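Local coordinates for protein beta-glucoside kinase (PDB 4HTL) that phosphorylates cellobiose with ATP to give cellobiose-6'-phosphate, as a ROK-family sugar kinase that may also regulate transcription of the cellobiose uptake operon, at residues A[68-73]-A[102-107]; A[72-77]-A[84-89]; A[98-103]-A[287-292]; A[137-142]-A[151-156]. All blocks are in the same frame, centred on the assembly; numbering follows the deposited sequence.

Overall arrangement
Following the chain from the N terminus, contact 1 opens first: the turn at 68-73 is brought onto strand 101-105, closing a loop of 28 residues. Contact 2 starts on the shared Thr72 and Gly73 and otherwise lies in that loop, folding 72-77 against 84-89 as a short hairpin. Contact 3 begins where contact 1 ends, sharing Ala102 and Ile103, and spans most of the remaining chain to bring the helix 280-293 back to the same edge strand. Contact 4 is nested inside that long loop, joining strand 135-141 of the second five-stranded sheet to the loop at 151-156, whose Phe151 reaches back to Asn69 and Pro70 of contact 1.

Contact 1. Residues A[68-73]-A[102-107]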
# COMPACT_ATOMS: atom_id res chain seq x y z
N VAL A 68 -0.06 -18.18 0.82
CA VAL A 68 -0.95 -19.26 0.44
C VAL A 68 -1.75 -18.86 -0.78
O VAL A 68 -2.39 -17.80 -0.76
CB VAL A 68 -1.99 -19.54 1.57
CG1 VAL A 68 -3.02 -20.57 1.12
CG2 VAL A 68 -1.30 -19.99 2.85
N ASN A 69 -1.74 -19.70 -1.82
CA ASN A 69 -2.64 -19.55 -2.93
C ASN A 69 -3.99 -20.06 -2.45
O ASN A 69 -4.15 -21.24 -2.17
CB ASN A 69 -2.13 -20.32 -4.14
CG ASN A 69 -3.05 -20.23 -5.34
OD1 ASN A 69 -4.27 -20.11 -5.20
ND2 ASN A 69 -2.46 -20.28 -6.54
N PRO A 70 -4.96 -19.15 -2.30
CA PRO A 70 -6.20 -19.53 -1.65
C PRO A 70 -7.09 -20.40 -2.51
O PRO A 70 -8.01 -20.99 -1.98
CB PRO A 70 -6.85 -18.19 -1.38
CG PRO A 70 -6.36 -17.31 -2.47
CD PRO A 70 -4.96 -17.76 -2.77
N LYS A 71 -6.86 -20.47 -3.83
CA LYS A 71 -7.67 -21.33 -4.70
C LYS A 71 -7.08 -22.76 -4.78
O LYS A 71 -7.83 -23.73 -4.71
CB LYS A 71 -7.82 -20.72 -6.11
CG LYS A 71 -8.74 -19.50 -6.16
CD LYS A 71 -9.13 -19.07 -7.57
CE LYS A 71 -10.07 -17.87 -7.57
NZ LYS A 71 -10.08 -17.08 -8.85
N THR A 72 -5.76 -22.87 -4.94
CA THR A 72 -5.10 -24.17 -5.05
C THR A 72 -4.69 -24.81 -3.71
O THR A 72 -4.52 -26.05 -3.64
CB THR A 72 -3.85 -24.13 -5.93
OG1 THR A 72 -2.82 -23.38 -5.28
CG2 THR A 72 -4.15 -23.54 -7.32
N GLY A 73 -4.50 -23.99 -2.69
CA GLY A 73 -4.06 -24.46 -1.37
C GLY A 73 -2.55 -24.60 -1.23
O GLY A 73 -2.05 -25.07 -0.21
N ALA A 102 -10.48 -25.47 2.63
CA ALA A 102 -10.05 -24.16 2.22
C ALA A 102 -8.91 -23.69 3.13
O ALA A 102 -8.80 -24.07 4.31
CB ALA A 102 -11.19 -23.16 2.21
N ILE A 103 -8.05 -22.88 2.54
CA ILE A 103 -6.91 -22.33 3.25
C ILE A 103 -6.67 -20.86 2.84
O ILE A 103 -6.83 -20.50 1.65
CB ILE A 103 -5.68 -23.18 3.01
CG1 ILE A 103 -4.51 -22.67 3.84
CG2 ILE A 103 -5.34 -23.20 1.54
CD1 ILE A 103 -3.45 -23.70 4.02
N GLU A 104 -6.29 -20.03 3.82
CA GLU A 104 -6.01 -18.61 3.60
C GLU A 104 -4.93 -18.24 4.62
O GLU A 104 -4.74 -18.92 5.63
CB GLU A 104 -7.29 -17.77 3.76
CG GLU A 104 -7.16 -16.23 3.63
CD GLU A 104 -6.54 -15.74 2.35
OE1 GLU A 104 -7.29 -15.46 1.42
OE2 GLU A 104 -5.29 -15.62 2.30
N ASN A 105 -4.20 -17.17 4.36
CA ASN A 105 -3.17 -16.65 5.25
C ASN A 105 -3.75 -16.13 6.57
O ASN A 105 -4.88 -15.63 6.58
CB ASN A 105 -2.41 -15.56 4.48
CG ASN A 105 -1.68 -14.59 5.37
OD1 ASN A 105 -2.25 -13.57 5.78
ND2 ASN A 105 -0.39 -14.85 5.61
N ASP A 106 -2.96 -16.19 7.64
CA ASP A 106 -3.44 -15.86 8.98
C ASP A 106 -3.90 -14.41 9.17
O ASP A 106 -4.94 -14.16 9.79
CB ASP A 106 -2.46 -16.31 10.07
CG ASP A 106 -1.12 -15.66 9.98
OD1 ASP A 106 -0.75 -15.10 8.95
OD2 ASP A 106 -0.41 -15.72 10.99
N ALA A 107 -3.12 -13.47 8.65
CA ALA A 107 -3.48 -12.03 8.73
C ALA A 107 -4.74 -11.73 7.92
O ALA A 107 -5.65 -11.01 8.37
CB ALA A 107 -2.32 -11.13 8.33
O HOH W 1 -3.47 -15.58 0.27
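An Asx turn that follows strand 67-68 is laid on the last strand of the first five-stranded sheet, with Val68, Pro70 and Gly73 resting on Ile103 and Glu104. Ile103 CG2 lies between two partners, 3.5 Å from Val68 CG1 and 3.4 Å from Gly73 CA. Val68 CG1 is anti to its backbone N (chi1 174°), which turns this branch to the isoleucine; both side chains are modelled in two conformers, and the fit holds for the pair described here. Beside them Pro70 CA makes a bent CA-H...O contact with Ile103 O, with CA and O 3.5 Å apart and an angle of 137° at the hydrogen.

The turn keeps its shape through Asn69, whose OD1 accepts from Lys71 N at 3.0 Å in the carbonyl plane and from Thr72 N at 3.1 Å, well above that plane. On the strand, Glu104 OE2 takes the Asn105 N-H at 2.8 Å on its anti side. A water stands 2.7 Å from OE2 of Glu104 and equally far from Val68 O, linking the two segments. OE1 of the same carboxylate forms a salt bridge with Arg147, while Asn105 ND2 bonds to Gly66 O. Strand 101-105, the outermost strand, beside 59-64, of the mixed sheet of five, passes directly into helix 106-117, as is characteristic of the actin-like ATPase fold to which ROK kinases belong.

Contact 2. Residues A[72-77]-A[84-89]; sequences TGLITM and FDNFNL
A G1 beta bulge interrupts this hairpin: Asn86 and Phe87 both face Ile75, and the extra residue is absorbed by the left-handed backbone of Asn86. Within the bulge, Ile75 and Phe87 still form an antiparallel hydrogen-bonded pair, with Ile75 N to Phe87 O and Phe87 N to Ile75 O each 3.0 Å long. The bond from Asn86 N to Thr76 O is weak.

At the other end a side chain adds to a weak backbone bond from Leu89 N to Gly73 O. Asn88 ND2 donates to Thr72 O at 2.9 Å; the oxygen lies close to the amide plane, whereas the donor stands 52° out of the carbonyl plane of Thr72. Chi1 of -162° sets Asn88 CG anti to the backbone N, and chi2 of -48° turns the amide toward Thr72 O; OD1 is engaged by Glu91 N, as suits the N-cap of helix 89-97. One amide thereby serves both hairpin and helix start. Thr72 OG1 accepts from Leu74 N at 3.3 Å, an ST turn leading into the strand.

The apolar face is carried by Ile75, whose CD1 is 3.9 Å from both Phe84 CB and Leu89 CB; it runs side by side with Leu89 but crosses Phe84 obliquely. Leu44 of helix 40-52 touches both Phe84 and Leu89, Ile103 of strand 101-105 meets Ile75 and Leu89, and strand 67-68 flanks 74-77 through Val68 and Tyr67.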
# COMPACT_ATOMS: atom_id res chain seq x y z
N THR A 72 -5.76 -22.87 -4.94
CA THR A 72 -5.10 -24.17 -5.05
C THR A 72 -4.69 -24.81 -3.71
O THR A 72 -4.52 -26.05 -3.64
CB THR A 72 -3.85 -24.13 -5.93
OG1 THR A 72 -2.82 -23.38 -5.28
CG2 THR A 72 -4.15 -23.54 -7.32
N GLY A 73 -4.50 -23.99 -2.69
CA GLY A 73 -4.06 -24.46 -1.37
C GLY A 73 -2.55 -24.60 -1.23
O GLY A 73 -2.05 -25.07 -0.21
N LEU A 74 -1.81 -24.19 -2.25
CA LEU A 74 -0.35 -24.28 -2.18
C LEU A 74 0.24 -23.19 -1.32
O LEU A 74 0.09 -22.00 -1.63
CB LEU A 74 0.27 -24.23 -3.58
CG LEU A 74 1.79 -24.27 -3.66
CD1 LEU A 74 2.30 -25.60 -3.13
CD2 LEU A 74 2.23 -24.03 -5.10
N ILE A 75 0.93 -23.60 -0.26
CA ILE A 75 1.72 -22.69 0.61
C ILE A 75 3.09 -22.61 -0.01
O ILE A 75 3.83 -23.58 -0.03
CB ILE A 75 1.86 -23.21 2.06
CG1 ILE A 75 0.49 -23.40 2.70
CG2 ILE A 75 2.71 -22.27 2.93
CD1 ILE A 75 0.51 -24.05 4.08
N THR A 76 3.41 -21.44 -0.56
CA THR A 76 4.68 -21.25 -1.23
C THR A 76 5.80 -20.97 -0.21
O THR A 76 6.92 -21.36 -0.42
CB THR A 76 4.56 -20.13 -2.27
OG1 THR A 76 4.20 -18.92 -1.62
CG2 THR A 76 3.44 -20.49 -3.27
N MSE A 77 5.47 -20.31 0.89
CA MSE A 77 6.44 -20.00 1.95
C MSE A 77 5.66 -20.16 3.24
O MSE A 77 4.65 -19.49 3.42
CB MSE A 77 6.94 -18.55 1.80
CG MSE A 77 8.20 -18.16 2.62
SE MSE A 77 7.99 -17.61 4.50
CE MSE A 77 6.65 -16.22 4.41
N PHE A 84 6.06 -26.45 5.80
CA PHE A 84 4.98 -26.07 4.91
C PHE A 84 5.48 -25.27 3.68
O PHE A 84 4.67 -24.88 2.84
CB PHE A 84 3.91 -25.26 5.67
CG PHE A 84 3.11 -26.05 6.69
CD1 PHE A 84 3.25 -27.43 6.84
CD2 PHE A 84 2.21 -25.40 7.52
CE1 PHE A 84 2.51 -28.14 7.78
CE2 PHE A 84 1.46 -26.10 8.45
CZ PHE A 84 1.61 -27.47 8.58
N ASP A 85 6.78 -25.02 3.55
CA ASP A 85 7.31 -24.40 2.30
C ASP A 85 7.01 -25.29 1.09
O ASP A 85 7.34 -26.49 1.08
CB ASP A 85 8.82 -24.22 2.35
CG ASP A 85 9.28 -23.19 3.35
OD1 ASP A 85 8.51 -22.27 3.74
OD2 ASP A 85 10.46 -23.28 3.74
N ASN A 86 6.43 -24.71 0.05
CA ASN A 86 6.08 -25.45 -1.15
C ASN A 86 5.27 -26.71 -0.81
O ASN A 86 5.54 -27.79 -1.35
CB ASN A 86 7.34 -25.81 -1.97
CG ASN A 86 7.00 -26.39 -3.31
OD1 ASN A 86 6.01 -26.00 -3.93
ND2 ASN A 86 7.79 -27.35 -3.77
N PHE A 87 4.27 -26.56 0.07
CA PHE A 87 3.44 -27.67 0.53
C PHE A 87 1.98 -27.37 0.25
O PHE A 87 1.47 -26.35 0.71
CB PHE A 87 3.63 -27.85 2.04
CG PHE A 87 2.80 -28.93 2.64
CD1 PHE A 87 2.77 -30.22 2.08
CD2 PHE A 87 2.09 -28.70 3.82
CE1 PHE A 87 2.01 -31.23 2.66
CE2 PHE A 87 1.35 -29.72 4.40
CZ PHE A 87 1.30 -30.97 3.83
N ASN A 88 1.31 -28.26 -0.47
CA ASN A 88 -0.11 -28.09 -0.69
C ASN A 88 -0.90 -28.73 0.45
O ASN A 88 -1.28 -29.89 0.41
CB ASN A 88 -0.55 -28.60 -2.04
CG ASN A 88 -1.89 -28.04 -2.44
OD1 ASN A 88 -2.83 -28.05 -1.63
ND2 ASN A 88 -1.96 -27.46 -3.64
N LEU A 89 -1.16 -27.90 1.46
CA LEU A 89 -1.88 -28.32 2.67
C LEU A 89 -3.35 -28.61 2.35
O LEU A 89 -3.96 -29.50 2.95
CB LEU A 89 -1.74 -27.27 3.76
CG LEU A 89 -2.50 -27.55 5.06
CD1 LEU A 89 -2.13 -28.89 5.69
CD2 LEU A 89 -2.25 -26.40 6.03

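Contact 3. Residues A[98-103]-A[287-292]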
# COMPACT_ATOMS: atom_id res chain seq x y z
N GLY A 98 -11.18 -36.60 2.56
CA GLY A 98 -12.28 -36.63 1.59
C GLY A 98 -13.29 -35.51 1.74
O GLY A 98 -14.32 -35.49 1.04
N LEU A 99 -12.98 -34.56 2.64
CA LEU A 99 -13.82 -33.39 2.90
C LEU A 99 -13.32 -32.21 2.11
O LEU A 99 -12.12 -32.12 1.85
CB LEU A 99 -13.78 -33.01 4.38
CG LEU A 99 -14.42 -34.02 5.33
CD1 LEU A 99 -14.17 -33.57 6.76
CD2 LEU A 99 -15.91 -34.18 5.04
N PRO A 100 -14.24 -31.28 1.76
CA PRO A 100 -13.78 -30.02 1.15
C PRO A 100 -12.91 -29.23 2.13
O PRO A 100 -13.18 -29.23 3.35
CB PRO A 100 -15.08 -29.28 0.84
CG PRO A 100 -16.09 -29.86 1.77
CD PRO A 100 -15.70 -31.30 1.97
N VAL A 101 -11.88 -28.58 1.59
CA VAL A 101 -10.88 -27.85 2.38
C VAL A 101 -10.66 -26.46 1.77
O VAL A 101 -10.69 -26.29 0.54
CB VAL A 101 -9.53 -28.63 2.43
CG1 VAL A 101 -8.49 -27.86 3.26
CG2 VAL A 101 -9.76 -30.04 2.99
N ALA A 102 -10.48 -25.47 2.63
CA ALA A 102 -10.05 -24.16 2.22
C ALA A 102 -8.91 -23.69 3.13
O ALA A 102 -8.80 -24.07 4.31
CB ALA A 102 -11.19 -23.16 2.21
N ILE A 103 -8.05 -22.88 2.54
CA ILE A 103 -6.91 -22.33 3.25
C ILE A 103 -6.67 -20.86 2.84
O ILE A 103 -6.83 -20.50 1.65
CB ILE A 103 -5.68 -23.18 3.01
CG1 ILE A 103 -4.51 -22.67 3.84
CG2 ILE A 103 -5.34 -23.20 1.54
CD1 ILE A 103 -3.45 -23.70 4.02
N TYR A 287 -15.03 -17.96 7.12
CA TYR A 287 -15.52 -17.07 6.10
C TYR A 287 -14.95 -17.38 4.72
O TYR A 287 -15.71 -17.48 3.74
CB TYR A 287 -15.26 -15.63 6.48
CG TYR A 287 -15.85 -14.61 5.56
CD1 TYR A 287 -17.14 -14.12 5.76
CD2 TYR A 287 -15.09 -14.05 4.56
CE1 TYR A 287 -17.66 -13.15 4.95
CE2 TYR A 287 -15.61 -13.06 3.75
CZ TYR A 287 -16.91 -12.62 3.96
OH TYR A 287 -17.46 -11.63 3.18
N HIS A 288 -13.63 -17.54 4.63
CA HIS A 288 -13.02 -17.92 3.36
C HIS A 288 -13.57 -19.22 2.82
O HIS A 288 -13.92 -19.30 1.65
CB HIS A 288 -11.49 -17.98 3.52
CG HIS A 288 -10.78 -18.50 2.31
ND1 HIS A 288 -10.84 -17.88 1.13
CD2 HIS A 288 -10.03 -19.65 2.12
CE1 HIS A 288 -10.13 -18.59 0.22
NE2 HIS A 288 -9.64 -19.68 0.83
N PHE A 289 -13.69 -20.24 3.68
CA PHE A 289 -14.25 -21.53 3.28
C PHE A 289 -15.65 -21.36 2.72
O PHE A 289 -15.97 -21.92 1.67
CB PHE A 289 -14.30 -22.48 4.50
CG PHE A 289 -14.98 -23.80 4.22
CD1 PHE A 289 -14.25 -24.91 3.88
CD2 PHE A 289 -16.36 -23.90 4.30
CE1 PHE A 289 -14.88 -26.11 3.62
CE2 PHE A 289 -17.00 -25.09 4.04
CZ PHE A 289 -16.25 -26.20 3.69
N LEU A 290 -16.47 -20.56 3.41
CA LEU A 290 -17.87 -20.33 2.98
C LEU A 290 -17.96 -19.62 1.61
O LEU A 290 -18.84 -19.92 0.79
CB LEU A 290 -18.65 -19.55 4.05
CG LEU A 290 -18.97 -20.30 5.35
CD1 LEU A 290 -19.55 -19.36 6.39
CD2 LEU A 290 -19.90 -21.50 5.14
N GLN A 291 -17.03 -18.70 1.35
CA GLN A 291 -16.91 -18.01 0.06
C GLN A 291 -16.52 -18.99 -1.04
O GLN A 291 -17.04 -18.95 -2.16
CB GLN A 291 -15.86 -16.90 0.13
CG GLN A 291 -16.34 -15.61 0.80
CD GLN A 291 -15.45 -14.45 0.48
OE1 GLN A 291 -14.22 -14.56 0.56
NE2 GLN A 291 -16.04 -13.34 0.10
N GLU A 292 -15.57 -19.87 -0.71
CA GLU A 292 -15.10 -20.88 -1.65
C GLU A 292 -16.19 -21.90 -2.01
O GLU A 292 -16.27 -22.32 -3.19
CB GLU A 292 -13.85 -21.60 -1.12
CG GLU A 292 -12.57 -20.77 -1.20
CD GLU A 292 -12.14 -20.50 -2.63
OE1 GLU A 292 -11.64 -21.44 -3.30
OE2 GLU A 292 -12.32 -19.34 -3.09
O HOH W 2 -10.60 -23.70 -1.80
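Ala102 makes the tight part of this contact, its CB bond directed at the helix and its methyl set 3.6 Å from Phe289 CA and 3.7 Å from His288 CD2. A small side chain lets the strand come this near the helix backbone. Chi1 of 175° puts Phe289 CG anti to the backbone N, and the ring beyond it meets Pro100 with its edge: CE1 is 3.6 Å from Pro100 O. On the far side of Ala102, the imidazole NE2 of His288 approaches Ile103 O to 3.0 Å.

Here the helix 280-293, almost the end of the chain, has returned to cover one side of the first five-stranded sheet, next to helix 106-117, whose Leu112 touches His288. Within the short segments the helix and strand directions differ by 124°. Phe289 continues inward to Ala61 on strand 59-64, while Val101 and Ile103 turn to the other side of the sheet, where helix 89-97 packs on them. This helix-covered five-stranded mixed sheet is one of the two that make up the actin-like fold of ROK kinases.

Toward the periphery the fit relaxes. Pro100 CG is 4.1 Å from Phe289 CZ, and Glu292 CG is 4.4 Å from Ala102 CB. Both Pro100 and Glu292 are partly exposed, and between Glu292 and the strand stands a water, 2.9 Å from Glu292 OE1 and weakly bonded, at 3.5 Å, to Val101 O.

Contact 4. Residues A[137-142]-A[151-156]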
# COMPACT_ATOMS: atom_id res chain seq x y z
N GLY A 137 -0.17 -7.53 8.73
CA GLY A 137 -1.00 -6.68 7.95
C GLY A 137 -1.99 -7.46 7.14
O GLY A 137 -1.69 -8.54 6.63
N GLY A 138 -3.16 -6.84 6.99
CA GLY A 138 -4.17 -7.23 5.98
C GLY A 138 -4.76 -5.99 5.30
O GLY A 138 -4.94 -4.92 5.91
N ILE A 139 -5.08 -6.15 4.02
CA ILE A 139 -5.58 -5.05 3.18
C ILE A 139 -6.93 -5.42 2.58
O ILE A 139 -7.05 -6.43 1.89
CB ILE A 139 -4.64 -4.80 1.98
CG1 ILE A 139 -3.21 -4.49 2.45
CG2 ILE A 139 -5.18 -3.68 1.06
CD1 ILE A 139 -2.13 -4.79 1.43
N PHE A 140 -7.89 -4.51 2.76
CA PHE A 140 -9.22 -4.60 2.11
C PHE A 140 -9.35 -3.30 1.29
O PHE A 140 -9.36 -2.20 1.85
CB PHE A 140 -10.31 -4.74 3.15
CG PHE A 140 -11.56 -5.44 2.67
CD1 PHE A 140 -11.55 -6.80 2.44
CD2 PHE A 140 -12.74 -4.75 2.53
CE1 PHE A 140 -12.69 -7.45 2.01
CE2 PHE A 140 -13.90 -5.42 2.13
CZ PHE A 140 -13.87 -6.76 1.90
N SER A 141 -9.38 -3.46 -0.04
CA SER A 141 -9.50 -2.32 -0.98
C SER A 141 -10.61 -2.66 -1.98
O SER A 141 -10.69 -3.77 -2.49
CB SER A 141 -8.24 -2.05 -1.72
OG SER A 141 -7.15 -1.68 -0.90
N ASN A 142 -11.41 -1.67 -2.31
CA ASN A 142 -12.52 -1.89 -3.24
C ASN A 142 -13.40 -3.07 -2.91
O ASN A 142 -13.93 -3.75 -3.82
CB ASN A 142 -12.04 -2.15 -4.64
CG ASN A 142 -11.45 -0.95 -5.28
OD1 ASN A 142 -11.96 0.15 -5.15
ND2 ASN A 142 -10.36 -1.16 -6.03
N PHE A 151 0.40 -13.63 -3.66
CA PHE A 151 -0.24 -13.93 -2.39
C PHE A 151 0.61 -13.48 -1.21
O PHE A 151 0.51 -14.04 -0.09
CB PHE A 151 -0.59 -15.42 -2.30
CG PHE A 151 -1.25 -15.91 -3.53
CD1 PHE A 151 -2.52 -15.46 -3.84
CD2 PHE A 151 -0.60 -16.74 -4.42
CE1 PHE A 151 -3.15 -15.87 -5.00
CE2 PHE A 151 -1.22 -17.12 -5.59
CZ PHE A 151 -2.49 -16.67 -5.88
N ARG A 152 1.42 -12.46 -1.45
CA ARG A 152 2.33 -11.94 -0.46
C ARG A 152 1.92 -10.60 0.16
O ARG A 152 2.61 -10.11 1.09
CB ARG A 152 3.74 -11.81 -1.02
CG ARG A 152 4.27 -13.09 -1.66
CD ARG A 152 5.69 -13.05 -2.11
NE ARG A 152 5.86 -12.13 -3.21
CZ ARG A 152 6.91 -12.10 -4.02
NH1 ARG A 152 7.89 -12.97 -3.90
NH2 ARG A 152 6.94 -11.19 -4.98
N ALA A 153 0.89 -9.97 -0.37
CA ALA A 153 0.55 -8.58 0.02
C ALA A 153 0.25 -8.47 1.51
O ALA A 153 -0.15 -9.44 2.17
CB ALA A 153 -0.60 -8.05 -0.80
N GLY A 154 0.49 -7.30 2.07
CA GLY A 154 0.17 -7.01 3.44
C GLY A 154 1.30 -7.17 4.45
O GLY A 154 1.06 -7.24 5.66
N GLU A 155 2.52 -7.23 3.97
CA GLU A 155 3.71 -7.34 4.80
C GLU A 155 4.11 -6.00 5.41
O GLU A 155 5.19 -5.43 5.14
CB GLU A 155 4.88 -7.98 4.01
CG GLU A 155 4.80 -9.47 3.82
CD GLU A 155 5.19 -10.30 5.06
OE1 GLU A 155 5.12 -9.78 6.21
OE2 GLU A 155 5.63 -11.47 4.88
N PHE A 156 3.25 -5.54 6.30
CA PHE A 156 3.36 -4.20 6.87
C PHE A 156 4.62 -4.04 7.71
O PHE A 156 5.18 -2.95 7.80
CB PHE A 156 2.16 -3.81 7.72
CG PHE A 156 0.84 -3.66 7.00
CD1 PHE A 156 0.71 -3.69 5.61
CD2 PHE A 156 -0.28 -3.38 7.76
CE1 PHE A 156 -0.54 -3.53 5.01
CE2 PHE A 156 -1.53 -3.22 7.18
CZ PHE A 156 -1.66 -3.28 5.79
O HOH W 3 1.50 -9.69 7.57
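The ring of Phe156 has Gly137 CA over one face and Ile139 CG1 at its edge. The CA lies 3.6 Å from the ring centroid and 22° off the normal, displaced toward CD2 and CE2, in a CH-pi contact that uses the backbone of a glycine as the partner. At the rim, Phe156 CE1 meets Ile139 CG1 at 3.8 Å, the CG1 lying near the ring plane. Chi1 of -66° puts Phe156 CG beside its backbone N, and chi2 of -8° turns the face of the ring to Gly137 CA.

Gly137 and Gly154 are pressed together just beside the ring. Gly154 O lies 3.1 Å from Gly137 CA, so that this oxygen and the Phe156 ring both close in on the same carbon, and Gly154 itself adopts a positive phi. No direct hydrogen bond joins the two backbones. A water does so instead, accepting from Gly137 N at 3.0 Å and donating to Gly154 O at 3.1 Å. Beyond the glycines Ile139 CD1 packs against the loop, 3.7 Å from Gly154 N and 4.2 Å from Ala153 CB. Glu155 is the centre of an inverse gamma turn, and Phe156 follows it over Gly137.

The contact forms part of the dimer interface: Leu235 of the second subunit packs on Ile139, Ala153 and Phe156, and Arg152 forms salt bridges to Asp237 and Asp268 of that subunit. Strand 135-141 belongs to the second five-stranded sheet, where Leu127 and Leu129 of the adjacent strand 126-131 touch Ile139 and Phe156. Helix 212-236 adds Phe236 against Ile139 and Leu232 against Phe156.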